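Local coordinates for TENA/THI-4 protein (Shewanella denitrificans OS217, PDB 3DDE) that is of unknown function but adopts an all-helical heme oxygenase-like fold and may act as an iron-containing oxidoreductase, at residues S3-L7 / L186-T192. Numbering follows the deposited sequence.
Sequences SIIDL and LHEVCKT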
ATOM      1  N   SER A   3      18.338  25.942  14.106  1.00 52.82           N
ATOM      2  CA  SER A   3      17.926  25.080  12.956  1.00 52.80           C
ATOM      3  C   SER A   3      19.131  24.626  12.124  1.00 52.80           C
ATOM      4  O   SER A   3      20.060  25.396  11.891  1.00 53.24           O
ATOM      5  CB  SER A   3      16.937  25.824  12.056  1.00 52.79           C
ATOM      6  OG  SER A   3      16.588  25.033  10.932  1.00 52.81           O
ATOM      7  N   ILE A   4      19.089  23.377  11.669  1.00 52.90           N
ATOM      8  CA  ILE A   4      20.166  22.777  10.876  1.00 53.29           C
ATOM      9  C   ILE A   4      20.031  23.050   9.361  1.00 53.16           C
ATOM     10  O   ILE A   4      21.003  22.947   8.612  1.00 53.24           O
ATOM     11  CB  ILE A   4      20.198  21.233  11.100  1.00 53.69           C
ATOM     12  CG1 ILE A   4      21.453  20.598  10.486  1.00 54.05           C
ATOM     13  CG2 ILE A   4      18.943  20.574  10.527  1.00 53.67           C
ATOM     14  CD1 ILE A   4      21.394  19.088  10.429  1.00 53.88           C
ATOM     15  N   ILE A   5      18.823  23.363   8.898  1.00 52.79           N
ATOM     16  CA  ILE A   5      18.622  23.624   7.480  1.00 52.15           C
ATOM     17  C   ILE A   5      18.831  25.110   7.191  1.00 52.41           C
ATOM     18  O   ILE A   5      18.466  25.978   7.995  1.00 52.07           O
ATOM     19  CB  ILE A   5      17.246  23.087   6.966  1.00 51.99           C
ATOM     20  CG1 ILE A   5      17.246  23.018   5.430  1.00 51.94           C
ATOM     21  CG2 ILE A   5      16.077  23.905   7.508  1.00 51.30           C
ATOM     22  CD1 ILE A   5      16.058  22.288   4.845  1.00 51.62           C
ATOM     23  N   ASP A   6      19.485  25.382   6.065  1.00 52.72           N
ATOM     24  CA  ASP A   6      19.766  26.738   5.615  1.00 52.76           C
ATOM     25  C   ASP A   6      18.913  26.949   4.376  1.00 52.34           C
ATOM     26  O   ASP A   6      19.262  26.487   3.287  1.00 51.97           O
ATOM     27  CB  ASP A   6      21.250  26.893   5.280  1.00 53.31           C
ATOM     28  CG  ASP A   6      21.585  28.260   4.718  1.00 53.89           C
ATOM     29  OD1 ASP A   6      20.933  29.252   5.113  1.00 54.28           O
ATOM     30  OD2 ASP A   6      22.518  28.340   3.889  1.00 54.58           O
ATOM     31  N   LEU A   7      17.797  27.649   4.555  1.00 52.22           N
ATOM     32  CA  LEU A   7      16.856  27.884   3.467  1.00 52.52           C
ATOM     33  C   LEU A   7      17.372  28.834   2.381  1.00 52.47           C
ATOM     34  O   LEU A   7      16.853  28.832   1.266  1.00 52.91           O
ATOM     35  CB  LEU A   7      15.503  28.343   4.026  1.00 52.80           C
ATOM     36  CG  LEU A   7      14.802  27.293   4.904  1.00 53.03           C
ATOM     37  CD1 LEU A   7      13.499  27.840   5.465  1.00 53.54           C
ATOM     38  CD2 LEU A   7      14.539  25.972   4.152  1.00 52.81           C
ATOM     39  N   LEU A 186       9.958  22.606   7.848  1.00 50.25           N
ATOM     40  CA  LEU A 186      11.316  22.186   7.478  1.00 50.94           C
ATOM     41  C   LEU A 186      12.307  22.374   8.639  1.00 51.47           C
ATOM     42  O   LEU A 186      13.080  21.458   8.939  1.00 51.53           O
ATOM     43  CB  LEU A 186      11.818  22.939   6.236  1.00 50.63           C
ATOM     44  CG  LEU A 186      11.292  22.499   4.868  1.00 50.20           C
ATOM     45  CD1 LEU A 186      11.532  23.560   3.817  1.00 50.05           C
ATOM     46  CD2 LEU A 186      11.925  21.173   4.454  1.00 49.80           C
ATOM     47  N   HIS A 187      12.280  23.547   9.287  1.00 52.22           N
ATOM     48  CA  HIS A 187      13.161  23.818  10.434  1.00 52.76           C
ATOM     49  C   HIS A 187      12.854  22.878  11.616  1.00 52.96           C
ATOM     50  O   HIS A 187      13.748  22.500  12.366  1.00 52.71           O
ATOM     51  CB  HIS A 187      13.041  25.271  10.914  1.00 53.77           C
ATOM     52  CG  HIS A 187      13.623  26.292   9.978  1.00 54.73           C
ATOM     53  ND1 HIS A 187      14.873  26.161   9.408  1.00 55.16           N
ATOM     54  CD2 HIS A 187      13.173  27.517   9.610  1.00 55.38           C
ATOM     55  CE1 HIS A 187      15.139  27.230   8.679  1.00 55.23           C
ATOM     56  NE2 HIS A 187      14.126  28.071   8.785  1.00 55.33           N
ATOM     57  N   GLU A 188      11.586  22.499  11.766  1.00 53.39           N
ATOM     58  CA  GLU A 188      11.144  21.617  12.860  1.00 53.51           C
ATOM     59  C   GLU A 188      11.528  20.145  12.675  1.00 53.27           C
ATOM     60  O   GLU A 188      11.972  19.497  13.624  1.00 53.97           O
ATOM     61  CB  GLU A 188       9.619  21.754  13.055  1.00 53.92           C
ATOM     62  CG  GLU A 188       8.899  20.625  13.832  1.00 54.32           C
ATOM     63  CD  GLU A 188       9.319  20.482  15.292  1.00 55.42           C
ATOM     64  OE1 GLU A 188       9.958  21.411  15.855  1.00 55.26           O
ATOM     65  OE2 GLU A 188       8.972  19.427  15.884  1.00 56.10           O
ATOM     66  N   VAL A 189      11.363  19.621  11.467  1.00 52.82           N
ATOM     67  CA  VAL A 189      11.608  18.190  11.221  1.00 51.94           C
ATOM     68  C   VAL A 189      13.031  17.813  10.765  1.00 51.36           C
ATOM     69  O   VAL A 189      13.395  16.644  10.852  1.00 50.94           O
ATOM     70  CB  VAL A 189      10.552  17.587  10.247  1.00 51.32           C
ATOM     71  CG1 VAL A 189       9.153  17.779  10.813  1.00 50.93           C
ATOM     72  CG2 VAL A 189      10.665  18.204   8.849  1.00 50.94           C
ATOM     73  N   CYS A 190      13.823  18.767  10.286  1.00 51.11           N
ATOM     74  CA  CYS A 190      15.199  18.468   9.867  1.00 51.36           C
ATOM     75  C   CYS A 190      16.171  18.501  11.057  1.00 51.90           C
ATOM     76  O   CYS A 190      16.554  19.569  11.541  1.00 51.35           O
ATOM     77  CB  CYS A 190      15.666  19.433   8.783  1.00 51.25           C
ATOM     78  SG  CYS A 190      14.823  19.225   7.206  1.00 50.95           S
ATOM     79  N   LYS A 191      16.566  17.311  11.510  1.00 52.42           N
ATOM     80  CA  LYS A 191      17.464  17.148  12.654  1.00 52.62           C
ATOM     81  C   LYS A 191      18.911  16.816  12.261  1.00 52.49           C
ATOM     82  O   LYS A 191      19.856  17.204  12.963  1.00 52.95           O
ATOM     83  CB  LYS A 191      16.936  16.022  13.545  1.00 53.01           C
ATOM     84  CG  LYS A 191      15.480  16.182  13.976  1.00 53.36           C
ATOM     85  CD  LYS A 191      15.295  17.436  14.813  1.00 53.70           C
ATOM     86  CE  LYS A 191      13.911  17.512  15.432  1.00 53.67           C
ATOM     87  NZ  LYS A 191      13.816  18.703  16.331  1.00 53.62           N
ATOM     88  N   THR A 192      19.078  16.078  11.165  1.00 52.15           N
ATOM     89  CA  THR A 192      20.397  15.671  10.674  1.00 51.86           C
ATOM     90  C   THR A 192      20.601  16.164   9.256  1.00 51.67           C
ATOM     91  O   THR A 192      19.668  16.626   8.612  1.00 51.57           O
ATOM     92  CB  THR A 192      20.569  14.133  10.660  1.00 51.88           C
ATOM     93  OG1 THR A 192      19.615  13.541   9.774  1.00 52.26           O
ATOM     94  CG2 THR A 192      20.386  13.553  12.048  1.00 51.95           C
TER
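One polar link joins the first modelled residues of the chain, S3-L7, to the end of a helix in L186-T192. S3 OG lies 2.6 Å from H187 ND1, a short hydrogen bond in which either partner could be the donor. The same hydroxyl also accepts a weak bond from I5 N, at 3.5 Å from S3 OG, so it connects the N-terminal loop to the imidazole.

The two segments bury 443 Å² in all, H187 (93 Å²) and I4 (80 Å²) losing the most surface. Among the apolar contacts, I5, the buried member of its segment, points its CA-to-CB bond toward the helix end; its CD1 sits 4.1 Å from C190 SG and 4.3 Å from L186 CD2. L7 CD2 approaches L186 CD1 to 3.9 Å.

Van der Waals contacts of two methyls with the imidazole form a separate group: L7 CD1 is 3.4 Å from H187 NE2, and I5 CG2 is 3.2 Å from H187 ND1. Farther along, the exposed I4 places CD1 3.5 Å from K191 O, against the connection to the next helix.

The helical bond C190 N to L186 O (3.1 Å) closes helix 166-189, and T192 N-caps helix 193-223. In this all-helical heme oxygenase-like fold, the N-terminal loop leading into helix 7-24 is thus fastened to the C-terminal end of helix 166-189 and its link to helix 193-223, with I5 and C190 both touching V196 of helix 193-223, while L186 also packs on L134 and Y138 of helix 134-141.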